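Side-chain contacts in PduO-type ATP--cob(I)alamin adenosyltransferase (Sulfolobus tokodaii, PDB 1WOZ), which probably transfers the adenosyl group of ATP to cob(I)alamin, forming adenosylcobalamin: residues S151-F154 with A155-L158; T89-Y92 with R93-S96; T70-S73 with K74-D78; V129-T132 with K133-P136; D53-R56 with V57-E60. All coordinates share one frame; numbering follows the deposited sequence.

Contact 1: residues S151-F154 with A155-L158; sequences SLLF and AMAL
F154 and L158 meet one turn apart on helix 140-163, one of the five long helices that form the bundle of this PduO-type subunit. Their touching point is the ring atom CE1 of F154 against the methyl CD1 of L158, at 3.8 Å. The ring gets there because CG of F154 lies opposite the backbone N (chi1 -179°), beside its own carbonyl carbon. In L158 CG is instead anti to the carbonyl carbon (chi1 -58°), which turns the isobutyl group back over the preceding turn and rests its CG 3.4 Å from F154 O. That same carbonyl oxygen takes the hydrogen bond of L158 N. R118 of helix 109-134 also lies against the F154 ring. With an alanine in place of F154, L158 CD1 would probably lose its aromatic neighbour on this turn and R118 an apolar surface to pack on.

M156, a selenomethionine, makes the second pairing. Its chain is extended beyond CG and passes close to the backbone, with CG 3.2 Å from L152 O, before the terminal methyl CE reaches L152 CD1 at 4.0 Å. CE is nearly as close to CG and CD2 of L152, so the methyl lies against the whole branched end of L152. L152 packs on helix 79-96, and M156 on both that helix and helix 48-69.

A155 contributes only a methyl, set 3.6 Å from S151 O and covered by W177, the last residue of the chain. Its own amide closes the turn: A155 N donates to S151 O over 2.9 Å, with an N-H...O angle of 163°.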
loop_
_atom_site.group_PDB
_atom_site.type_symbol
_atom_site.label_atom_id
_atom_site.label_comp_id
_atom_site.label_asym_id
_atom_site.label_seq_id
_atom_site.Cartn_x
_atom_site.Cartn_y
_atom_site.Cartn_z
ATOM N N SER A 151 7.373 3.125 15.837
ATOM C CA SER A 151 7.571 4.344 16.632
ATOM C C SER A 151 8.738 5.168 16.065
ATOM O O SER A 151 8.709 6.402 16.093
ATOM C CB SER A 151 7.847 4.003 18.103
ATOM O OG SER A 151 6.733 3.340 18.657
ATOM N N LEU A 152 9.776 4.480 15.571
ATOM C CA LEU A 152 10.903 5.174 14.965
ATOM C C LEU A 152 10.420 5.930 13.707
ATOM O O LEU A 152 10.784 7.089 13.483
ATOM C CB LEU A 152 12.008 4.166 14.579
ATOM C CG LEU A 152 13.120 4.720 13.683
ATOM C CD1 LEU A 152 13.795 5.912 14.356
ATOM C CD2 LEU A 152 14.129 3.605 13.367
ATOM N N LEU A 153 9.619 5.265 12.876
ATOM C CA LEU A 153 9.104 5.897 11.662
ATOM C C LEU A 153 8.266 7.141 12.014
ATOM O O LEU A 153 8.325 8.154 11.317
ATOM C CB LEU A 153 8.276 4.887 10.863
ATOM C CG LEU A 153 9.111 3.760 10.206
ATOM C CD1 LEU A 153 8.188 2.657 9.702
ATOM C CD2 LEU A 153 9.950 4.323 9.043
ATOM N N PHE A 154 7.478 7.030 13.081
ATOM C CA PHE A 154 6.640 8.134 13.576
ATOM C C PHE A 154 7.552 9.300 13.979
ATOM O O PHE A 154 7.353 10.435 13.553
ATOM C CB PHE A 154 5.820 7.629 14.775
ATOM C CG PHE A 154 4.890 8.660 15.364
ATOM C CD1 PHE A 154 5.327 9.517 16.365
ATOM C CD2 PHE A 154 3.577 8.775 14.913
ATOM C CE1 PHE A 154 4.465 10.489 16.921
ATOM C CE2 PHE A 154 2.698 9.740 15.453
ATOM C CZ PHE A 154 3.149 10.599 16.462
ATOM N N ALA A 155 8.586 9.018 14.767
ATOM C CA ALA A 155 9.495 10.087 15.188
ATOM C C ALA A 155 10.183 10.729 14.005
ATOM O O ALA A 155 10.410 11.947 13.985
ATOM C CB ALA A 155 10.538 9.534 16.187
HETATM N N MSE A 156 10.506 9.923 12.990
HETATM C CA MSE A 156 11.155 10.484 11.822
HETATM C C MSE A 156 10.198 11.390 11.062
HETATM O O MSE A 156 10.615 12.400 10.519
HETATM C CB MSE A 156 11.654 9.380 10.878
HETATM C CG MSE A 156 12.802 8.558 11.411
HETATM SE SE MSE A 156 13.216 7.254 9.994
HETATM C CE MSE A 156 14.951 6.611 10.604
ATOM N N ALA A 157 8.921 11.025 11.010
ATOM C CA ALA A 157 7.938 11.845 10.302
ATOM C C ALA A 157 7.782 13.215 10.987
ATOM O O ALA A 157 7.586 14.230 10.314
ATOM C CB ALA A 157 6.576 11.112 10.232
ATOM N N LEU A 158 7.875 13.242 12.318
ATOM C CA LEU A 158 7.793 14.513 13.057
ATOM C C LEU A 158 8.975 15.413 12.675
ATOM O O LEU A 158 8.810 16.624 12.450
ATOM C CB LEU A 158 7.860 14.273 14.575
ATOM C CG LEU A 158 6.796 13.367 15.198
ATOM C CD1 LEU A 158 7.056 13.245 16.699
ATOM C CD2 LEU A 158 5.392 13.937 14.912
#

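Contact 2: residues T89-Y92 with R93-S96; sequences TVEY and RKES
The backbone is alpha-helical, as R93 N donates to T89 O at 3.1 Å and S96 N to Y92 O at 2.9 Å, while E95 N reaches E91 O over a longer 3.3 Å. These bonds form the last turns of helix 79-96 in the five-helix bundle, which present one face to the protein and another to solvent.

On the exposed face, K94 lies across the side chains of V90 and E91. Its chain stays extended through CE and turns only at the last bond (chi4 44°), which sets NZ 3.2 Å from V90 CG1, an apolar neighbour for a charged group. E91 folds back at chi2 (-54°), and OE1 settles 3.6 Å from K94 CD. The glutamate therefore touches the methylenes of the lysine and not its ammonium group. K94 NZ and E91 OE1 stay 4.4 Å apart, beyond a salt bridge, though the opposite charges probably still attract each other.

The protein-facing residues find their polar partners elsewhere. Y92 runs inward, its OH hydrogen-bonded to D53 of helix 48-69 and its ring packed against L152 and M156. R93, whose CB lies over T89 O, bends at chi2 and leads its guanidinium away to the carboxylate at the chain terminus, where NE forms a salt bridge with W177 OXT. E95 extends instead toward R163, the salt bridge running from its OE1. That oxygen has a second partner: a water donates to E95 OE1 at 2.8 Å and, weakly, to E91 O at 3.5 Å.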
loop_
_atom_site.group_PDB
_atom_site.type_symbol
_atom_site.label_atom_id
_atom_site.label_comp_id
_atom_site.label_asym_id
_atom_site.label_seq_id
_atom_site.Cartn_x
_atom_site.Cartn_y
_atom_site.Cartn_z
ATOM N N THR A 89 15.128 6.506 17.982
ATOM C CA THR A 89 13.827 7.128 18.187
ATOM C C THR A 89 14.011 8.305 19.163
ATOM O O THR A 89 13.512 9.410 18.921
ATOM C CB THR A 89 12.805 6.104 18.729
ATOM O OG1 THR A 89 12.607 5.057 17.755
ATOM C CG2 THR A 89 11.448 6.776 19.004
ATOM N N VAL A 90 14.736 8.068 20.258
ATOM C CA VAL A 90 14.992 9.132 21.231
ATOM C C VAL A 90 15.686 10.333 20.596
ATOM O O VAL A 90 15.328 11.466 20.889
ATOM C CB VAL A 90 15.843 8.625 22.417
ATOM C CG1 VAL A 90 16.387 9.816 23.221
ATOM C CG2 VAL A 90 14.994 7.717 23.302
ATOM N N GLU A 91 16.663 10.098 19.718
ATOM C CA GLU A 91 17.375 11.202 19.055
ATOM C C GLU A 91 16.495 12.062 18.138
ATOM O O GLU A 91 16.617 13.294 18.109
ATOM C CB GLU A 91 18.568 10.669 18.248
ATOM C CG GLU A 91 19.709 10.144 19.105
ATOM C CD GLU A 91 20.153 11.178 20.108
ATOM O OE1 GLU A 91 19.894 10.983 21.320
ATOM O OE2 GLU A 91 20.733 12.198 19.671
ATOM N N TYR A 92 15.612 11.423 17.371
ATOM C CA TYR A 92 14.721 12.180 16.491
ATOM C C TYR A 92 13.725 13.009 17.318
ATOM O O TYR A 92 13.426 14.162 17.001
ATOM C CB TYR A 92 13.978 11.220 15.561
ATOM C CG TYR A 92 14.867 10.725 14.458
ATOM C CD1 TYR A 92 15.348 11.611 13.498
ATOM C CD2 TYR A 92 15.270 9.389 14.394
ATOM C CE1 TYR A 92 16.199 11.200 12.503
ATOM C CE2 TYR A 92 16.144 8.959 13.389
ATOM C CZ TYR A 92 16.599 9.876 12.452
ATOM O OH TYR A 92 17.452 9.499 11.442
ATOM N N ARG A 93 13.225 12.414 18.388
ATOM C CA ARG A 93 12.285 13.105 19.243
ATOM C C ARG A 93 12.974 14.287 19.926
ATOM O O ARG A 93 12.334 15.308 20.199
ATOM C CB ARG A 93 11.717 12.126 20.271
ATOM C CG ARG A 93 11.030 12.795 21.443
ATOM C CD ARG A 93 9.731 13.540 21.061
ATOM N NE ARG A 93 9.125 14.070 22.281
ATOM C CZ ARG A 93 9.699 14.992 23.057
ATOM N NH1 ARG A 93 10.879 15.508 22.727
ATOM N NH2 ARG A 93 9.129 15.356 24.202
ATOM N N LYS A 94 14.268 14.160 20.217
ATOM C CA LYS A 94 14.985 15.287 20.829
ATOM C C LYS A 94 14.970 16.451 19.852
ATOM O O LYS A 94 14.854 17.614 20.260
ATOM C CB LYS A 94 16.449 14.936 21.161
ATOM C CG LYS A 94 16.639 14.112 22.435
ATOM C CD LYS A 94 18.128 13.767 22.646
ATOM C CE LYS A 94 18.443 13.384 24.097
ATOM N NZ LYS A 94 17.434 12.454 24.686
ATOM N N GLU A 95 15.072 16.150 18.558
ATOM C CA GLU A 95 15.071 17.218 17.563
ATOM C C GLU A 95 13.683 17.806 17.331
ATOM O O GLU A 95 13.542 19.019 17.200
ATOM C CB GLU A 95 15.618 16.729 16.208
ATOM C CG GLU A 95 15.787 17.863 15.167
ATOM C CD GLU A 95 16.313 17.388 13.821
ATOM O OE1 GLU A 95 17.029 16.354 13.759
ATOM O OE2 GLU A 95 16.022 18.063 12.819
ATOM N N SER A 96 12.657 16.963 17.262
ATOM C CA SER A 96 11.319 17.475 16.998
ATOM C C SER A 96 10.701 18.133 18.214
ATOM O O SER A 96 9.863 19.024 18.084
ATOM C CB SER A 96 10.378 16.351 16.520
ATOM O OG SER A 96 10.104 15.441 17.566
HETATM O O HOH W 1 18.159 14.184 15.141
#

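Contact 3: residues T70-S73 with K74-D78; sequences TQSS and KKKID
T70 lays its hydroxyl and methyl against the start of K74: OG1 accepts the backbone N-H of K74 at 3.0 Å, almost straight at 175°, and is also 3.6 Å from K74 CB. The bond lies just past a type I' beta turn from T70 to S73, in the loop that leaves helix 48-69 and leads to helix 79-96. Q71 and S72, the two central residues of the turn, both have the positive phi values that this turn type requires.

With chi1 at 68°, OG1 of T70 sits between its own backbone N and carbonyl carbon, on the side of the returning chain. The hydroxyl also bonds to E66 O, one turn back in the helix, so a single oxygen ties the helix end to the loop. The carbonyl of T70 is held twice by S73: its backbone N donates to T70 O over 2.9 Å, closing the turn, and its OG does so over the same 2.9 Å, nearly in line with the C=O bond. A valine at T70 would keep the bulk but lose the hydroxyl, probably leaving K74 N without its acceptor and the tie to E66 undone.

Beyond the turn the lysines anchor back on helix 48-69, K74 NZ in a salt bridge with E66 and K75 NZ with E63. K75 also packs on Y171 of the second subunit. S72, whose OG bonds to D67, brings its CB within 4.1 Å of K76 CG, while its CA directs a C-H at K75 O, 3.2 Å away, with an angle of 141° at the hydrogen.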
loop_
_atom_site.group_PDB
_atom_site.type_symbol
_atom_site.label_atom_id
_atom_site.label_comp_id
_atom_site.label_asym_id
_atom_site.label_seq_id
_atom_site.Cartn_x
_atom_site.Cartn_y
_atom_site.Cartn_z
ATOM N N THR A 70 14.750 -20.000 9.158
ATOM C CA THR A 70 15.653 -21.018 9.697
ATOM C C THR A 70 15.453 -21.269 11.187
ATOM O O THR A 70 16.350 -21.794 11.849
ATOM C CB THR A 70 17.135 -20.625 9.483
ATOM O OG1 THR A 70 17.457 -19.491 10.293
ATOM C CG2 THR A 70 17.388 -20.270 8.020
ATOM N N GLN A 71 14.280 -20.897 11.703
ATOM C CA GLN A 71 13.951 -21.070 13.116
ATOM C C GLN A 71 15.071 -20.528 14.004
ATOM O O GLN A 71 15.512 -21.186 14.954
ATOM C CB GLN A 71 13.689 -22.558 13.419
ATOM C CG GLN A 71 13.055 -22.812 14.779
ATOM C CD GLN A 71 12.548 -24.254 14.960
ATOM O OE1 GLN A 71 12.165 -24.653 16.065
ATOM N NE2 GLN A 71 12.535 -25.030 13.874
ATOM N N SER A 72 15.529 -19.320 13.669
ATOM C CA SER A 72 16.587 -18.617 14.391
ATOM C C SER A 72 17.973 -19.276 14.329
ATOM O O SER A 72 18.822 -18.976 15.167
ATOM C CB SER A 72 16.203 -18.417 15.869
ATOM O OG SER A 72 14.908 -17.853 16.020
ATOM N N SER A 73 18.206 -20.136 13.336
ATOM C CA SER A 73 19.505 -20.819 13.191
ATOM C C SER A 73 20.581 -19.992 12.495
ATOM O O SER A 73 21.716 -19.947 12.957
ATOM C CB SER A 73 19.340 -22.139 12.421
ATOM O OG SER A 73 18.557 -23.056 13.164
ATOM N N LYS A 74 20.223 -19.349 11.383
ATOM C CA LYS A 74 21.165 -18.537 10.607
ATOM C C LYS A 74 21.297 -17.086 11.091
ATOM O O LYS A 74 22.335 -16.442 10.911
ATOM C CB LYS A 74 20.762 -18.534 9.139
ATOM C CG LYS A 74 21.754 -17.802 8.254
ATOM C CD LYS A 74 21.350 -17.833 6.799
ATOM C CE LYS A 74 22.390 -17.110 5.942
ATOM N NZ LYS A 74 21.854 -16.831 4.583
ATOM N N LYS A 75 20.229 -16.568 11.679
ATOM C CA LYS A 75 20.215 -15.214 12.222
ATOM C C LYS A 75 19.263 -15.291 13.405
ATOM O O LYS A 75 18.295 -16.059 13.378
ATOM C CB LYS A 75 19.666 -14.208 11.202
ATOM C CG LYS A 75 20.530 -13.968 9.964
ATOM C CD LYS A 75 21.743 -13.107 10.279
ATOM C CE LYS A 75 22.539 -12.837 9.021
ATOM N NZ LYS A 75 23.599 -11.832 9.274
ATOM N N LYS A 76 19.545 -14.517 14.450
ATOM C CA LYS A 76 18.671 -14.490 15.612
ATOM C C LYS A 76 18.517 -13.068 16.124
ATOM O O LYS A 76 19.444 -12.473 16.663
ATOM C CB LYS A 76 19.204 -15.376 16.732
ATOM C CG LYS A 76 18.226 -15.502 17.891
ATOM C CD LYS A 76 18.789 -16.384 18.984
ATOM C CE LYS A 76 17.805 -16.567 20.127
ATOM N NZ LYS A 76 18.452 -17.307 21.254
ATOM N N ILE A 77 17.331 -12.521 15.932
ATOM C CA ILE A 77 17.040 -11.171 16.375
ATOM C C ILE A 77 17.056 -11.160 17.896
ATOM O O ILE A 77 16.418 -12.001 18.531
ATOM C CB ILE A 77 15.657 -10.731 15.847
ATOM C CG1 ILE A 77 15.630 -10.882 14.318
ATOM C CG2 ILE A 77 15.346 -9.302 16.272
ATOM C CD1 ILE A 77 16.786 -10.165 13.586
ATOM N N ASP A 78 17.803 -10.222 18.475
ATOM C CA ASP A 78 17.889 -10.098 19.926
ATOM C C ASP A 78 17.703 -8.643 20.388
ATOM O O ASP A 78 17.478 -7.739 19.571
ATOM C CB ASP A 78 19.231 -10.652 20.416
ATOM C CG ASP A 78 20.425 -9.932 19.816
ATOM O OD1 ASP A 78 21.532 -10.494 19.872
ATOM O OD2 ASP A 78 20.276 -8.804 19.299
#

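Contact 4: residues V129-T132 with K133-P136; sequences VKYT and KELP
K133 folds back over the turn that begins at V129, its aliphatic chain running past two backbone carbonyls near the end of helix 109-134. CB lies 3.3 Å from K130 O. CG, placed opposite the carbonyl carbon of its own residue, is shared between the carbonyls, 3.6 Å from V129 O and little closer to K130 O. A bend at chi2 (-58°) keeps CD alongside V129 O, and CE remains 3.8 Å from that oxygen. A second bend, at chi4 (51°), carries NZ to within 4.4 Å of V129 CG1.

The backbone beneath is already losing its regular pattern. K133 N donates to K130 O at 3.1 Å, three residues back, from well above the carbonyl plane (62° out of it). L135 N returns to Y131 O over 2.8 Å, and P136, without an N-H, instead sets its CD 3.5 Å from T132 O.

Y131 anchors the inner side of the turn: its OH bonds to D30 and its ring meets F27, both on helix 23-44. V129 and K130 pack on D21 of the third subunit, so the helix end also belongs to the trimer contact.

Carbonyls at a helix C-terminus carry a partial negative charge, and a lysine folded over them is likely to be electrostatically favourable here even though NZ makes no hydrogen bond to the turn it crosses.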
loop_
_atom_site.group_PDB
_atom_site.type_symbol
_atom_site.label_atom_id
_atom_site.label_comp_id
_atom_site.label_asym_id
_atom_site.label_seq_id
_atom_site.Cartn_x
_atom_site.Cartn_y
_atom_site.Cartn_z
ATOM N N VAL A 129 1.553 -11.233 14.847
ATOM C CA VAL A 129 0.894 -11.794 16.021
ATOM C C VAL A 129 -0.001 -12.952 15.576
ATOM O O VAL A 129 -0.044 -14.004 16.214
ATOM C CB VAL A 129 0.046 -10.731 16.750
ATOM C CG1 VAL A 129 -0.749 -11.382 17.880
ATOM C CG2 VAL A 129 0.958 -9.655 17.321
ATOM N N LYS A 130 -0.704 -12.774 14.466
ATOM C CA LYS A 130 -1.562 -13.829 13.945
ATOM C C LYS A 130 -0.739 -15.029 13.446
ATOM O O LYS A 130 -1.112 -16.186 13.675
ATOM C CB LYS A 130 -2.422 -13.285 12.803
ATOM C CG LYS A 130 -3.274 -14.314 12.083
ATOM C CD LYS A 130 -4.012 -13.688 10.901
ATOM C CE LYS A 130 -3.050 -13.074 9.880
ATOM N NZ LYS A 130 -3.763 -12.431 8.727
ATOM N N TYR A 131 0.381 -14.770 12.776
ATOM C CA TYR A 131 1.193 -15.867 12.260
ATOM C C TYR A 131 1.811 -16.682 13.381
ATOM O O TYR A 131 2.038 -17.888 13.223
ATOM C CB TYR A 131 2.320 -15.355 11.370
ATOM C CG TYR A 131 1.858 -14.573 10.173
ATOM C CD1 TYR A 131 0.779 -15.010 9.397
ATOM C CD2 TYR A 131 2.522 -13.411 9.791
ATOM C CE1 TYR A 131 0.374 -14.294 8.262
ATOM C CE2 TYR A 131 2.134 -12.700 8.671
ATOM C CZ TYR A 131 1.065 -13.134 7.911
ATOM O OH TYR A 131 0.698 -12.399 6.809
ATOM N N THR A 132 2.096 -16.025 14.500
ATOM C CA THR A 132 2.691 -16.711 15.638
ATOM C C THR A 132 1.768 -17.805 16.159
ATOM O O THR A 132 2.226 -18.796 16.736
ATOM C CB THR A 132 3.023 -15.733 16.774
ATOM O OG1 THR A 132 1.837 -15.038 17.169
ATOM C CG2 THR A 132 4.062 -14.727 16.319
ATOM N N LYS A 133 0.467 -17.632 15.946
ATOM C CA LYS A 133 -0.501 -18.632 16.379
ATOM C C LYS A 133 -0.344 -19.905 15.553
ATOM O O LYS A 133 -0.531 -21.014 16.060
ATOM C CB LYS A 133 -1.923 -18.102 16.220
ATOM C CG LYS A 133 -2.149 -16.778 16.920
ATOM C CD LYS A 133 -1.853 -16.867 18.409
ATOM C CE LYS A 133 -2.008 -15.506 19.071
ATOM N NZ LYS A 133 -3.329 -14.892 18.734
ATOM N N GLU A 134 -0.006 -19.746 14.280
ATOM C CA GLU A 134 0.174 -20.902 13.421
ATOM C C GLU A 134 1.607 -21.418 13.463
ATOM O O GLU A 134 1.866 -22.567 13.118
ATOM C CB GLU A 134 -0.215 -20.548 11.995
ATOM C CG GLU A 134 -1.691 -20.210 11.851
ATOM C CD GLU A 134 -2.039 -19.697 10.468
ATOM O OE1 GLU A 134 -1.716 -18.522 10.172
ATOM O OE2 GLU A 134 -2.627 -20.477 9.680
ATOM N N LEU A 135 2.535 -20.570 13.892
ATOM C CA LEU A 135 3.945 -20.939 13.971
ATOM C C LEU A 135 4.520 -20.466 15.305
ATOM O O LEU A 135 5.283 -19.505 15.349
ATOM C CB LEU A 135 4.730 -20.279 12.834
ATOM C CG LEU A 135 4.224 -20.446 11.405
ATOM C CD1 LEU A 135 5.039 -19.555 10.485
ATOM C CD2 LEU A 135 4.334 -21.905 10.978
ATOM N N PRO A 136 4.157 -21.133 16.413
ATOM C CA PRO A 136 4.643 -20.766 17.749
ATOM C C PRO A 136 6.168 -20.694 17.917
ATOM O O PRO A 136 6.660 -20.204 18.924
ATOM C CB PRO A 136 4.018 -21.834 18.646
ATOM C CG PRO A 136 2.707 -22.092 17.977
ATOM C CD PRO A 136 3.103 -22.162 16.504
#

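Contact 5: residues D53-R56 with V57-E60; sequences DLER and VQVE
R56 and E60 form an i to i+4 salt bridge on helix 48-69 of the five-helix bundle. R56 NE donates to E60 OE2 over 2.8 Å at 162°, with OE2 near the guanidinium plane. The carboxylate, however, is turned 80° from that plane, and NE approaches OE2 from above the carboxylate's own plane. The arginine reaches this position with an extended chain whose CG also touches OE2; W84 of helix 79-96 adds a cation-pi contact to the guanidinium. The other carboxylate oxygen, OE1, bonds to Y145 OH, so both oxygens of the buried glutamate have partners and its rotation is probably fixed.

Along the backbone, V57 N donates to D53 O at 3.1 Å and E60 N to R56 O at 3.0 Å, whereas V59 N to E55 O is weak. E55 O gains further support from a water that donates to it at 2.8 Å and to Q58 OE1 at 3.1 Å, holding the amide oxygen of Q58 to the preceding turn. Q58 NE2 bonds to N35 O, in a residue of the ligand pocket, and to P105 O of the second subunit. D53 OD2 also accepts from R88 in a salt bridge.

A second water completes the charged pair: it accepts from R56 NH2 at 2.7 Å and donates to E60 OE2 at 2.8 Å.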
loop_
_atom_site.group_PDB
_atom_site.type_symbol
_atom_site.label_atom_id
_atom_site.label_comp_id
_atom_site.label_asym_id
_atom_site.label_seq_id
_atom_site.Cartn_x
_atom_site.Cartn_y
_atom_site.Cartn_z
ATOM N N ASP A 53 19.699 5.385 8.625
ATOM C CA ASP A 53 18.926 4.566 9.554
ATOM C C ASP A 53 17.991 3.597 8.833
ATOM O O ASP A 53 17.915 2.413 9.185
ATOM C CB ASP A 53 18.097 5.450 10.502
ATOM C CG ASP A 53 18.968 6.185 11.524
ATOM O OD1 ASP A 53 20.097 5.703 11.785
ATOM O OD2 ASP A 53 18.523 7.217 12.057
ATOM N N LEU A 54 17.264 4.108 7.842
ATOM C CA LEU A 54 16.327 3.275 7.094
ATOM C C LEU A 54 17.048 2.182 6.300
ATOM O O LEU A 54 16.545 1.064 6.179
ATOM C CB LEU A 54 15.473 4.151 6.166
ATOM C CG LEU A 54 14.465 5.035 6.916
ATOM C CD1 LEU A 54 13.874 6.053 5.948
ATOM C CD2 LEU A 54 13.377 4.169 7.562
ATOM N N GLU A 55 18.219 2.495 5.752
ATOM C CA GLU A 55 18.956 1.475 5.006
ATOM C C GLU A 55 19.361 0.336 5.933
ATOM O O GLU A 55 19.355 -0.819 5.515
ATOM C CB GLU A 55 20.170 2.084 4.284
ATOM C CG GLU A 55 19.737 2.797 2.996
ATOM C CD GLU A 55 20.769 3.757 2.443
ATOM O OE1 GLU A 55 21.797 3.974 3.110
ATOM O OE2 GLU A 55 20.538 4.309 1.338
ATOM N N ARG A 56 19.687 0.646 7.189
ATOM C CA ARG A 56 20.037 -0.403 8.156
ATOM C C ARG A 56 18.801 -1.260 8.460
ATOM O O ARG A 56 18.893 -2.493 8.590
ATOM C CB ARG A 56 20.594 0.202 9.454
ATOM C CG ARG A 56 20.648 -0.796 10.624
ATOM C CD ARG A 56 21.521 -0.253 11.752
ATOM N NE ARG A 56 21.506 -1.127 12.919
ATOM C CZ ARG A 56 22.253 -0.918 14.000
ATOM N NH1 ARG A 56 23.062 0.137 14.045
ATOM N NH2 ARG A 56 22.203 -1.762 15.018
ATOM N N VAL A 57 17.646 -0.616 8.595
ATOM C CA VAL A 57 16.418 -1.365 8.824
ATOM C C VAL A 57 16.155 -2.370 7.672
ATOM O O VAL A 57 15.750 -3.497 7.915
ATOM C CB VAL A 57 15.168 -0.425 8.934
ATOM C CG1 VAL A 57 13.882 -1.266 8.973
ATOM C CG2 VAL A 57 15.260 0.425 10.221
ATOM N N GLN A 58 16.368 -1.961 6.426
ATOM C CA GLN A 58 16.128 -2.876 5.303
ATOM C C GLN A 58 17.001 -4.141 5.405
ATOM O O GLN A 58 16.545 -5.259 5.162
ATOM C CB GLN A 58 16.414 -2.191 3.980
ATOM C CG GLN A 58 15.535 -0.994 3.677
ATOM C CD GLN A 58 15.704 -0.596 2.238
ATOM O OE1 GLN A 58 16.724 -0.041 1.862
ATOM N NE2 GLN A 58 14.715 -0.923 1.412
ATOM N N VAL A 59 18.258 -3.951 5.765
ATOM C CA VAL A 59 19.149 -5.097 5.910
ATOM C C VAL A 59 18.591 -5.988 7.031
ATOM O O VAL A 59 18.506 -7.216 6.876
ATOM C CB VAL A 59 20.570 -4.628 6.287
ATOM C CG1 VAL A 59 21.420 -5.831 6.725
ATOM C CG2 VAL A 59 21.201 -3.888 5.094
ATOM N N GLU A 60 18.203 -5.369 8.151
ATOM C CA GLU A 60 17.682 -6.132 9.288
ATOM C C GLU A 60 16.359 -6.829 8.995
ATOM O O GLU A 60 16.068 -7.875 9.596
ATOM C CB GLU A 60 17.625 -5.249 10.555
ATOM C CG GLU A 60 19.026 -4.736 10.915
ATOM C CD GLU A 60 19.111 -3.866 12.170
ATOM O OE1 GLU A 60 18.076 -3.415 12.721
ATOM O OE2 GLU A 60 20.253 -3.629 12.598
HETATM O O HOH W 2 19.484 -1.056 2.732
HETATM O O HOH W 3 21.277 -4.322 15.107
#

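How the contacts relate
Contacts 1, 2 and 5 lie on three helices that pack together. Contact 1 touches contact 2 where L152 CD1 meets Y92 CD2 at 3.8 Å, and contact 5 where M156 CE meets D53 CB at 3.4 Å. Contacts 2 and 5 are joined by a probable hydrogen bond, Y92 OH to D53 OD2, at 2.6 Å. Contacts 3 and 4 lie across the chain's centre from contact 1, about 27 Å from it centre to centre; contact 3 nevertheless comes within about 5 Å of contact 5 at the nearest atoms. Bound polyether molecules approach several contacts without touching: about 8 Å from the Q58 side chain, 9 Å from those of F154 and K74, and 12 Å from that of Y131.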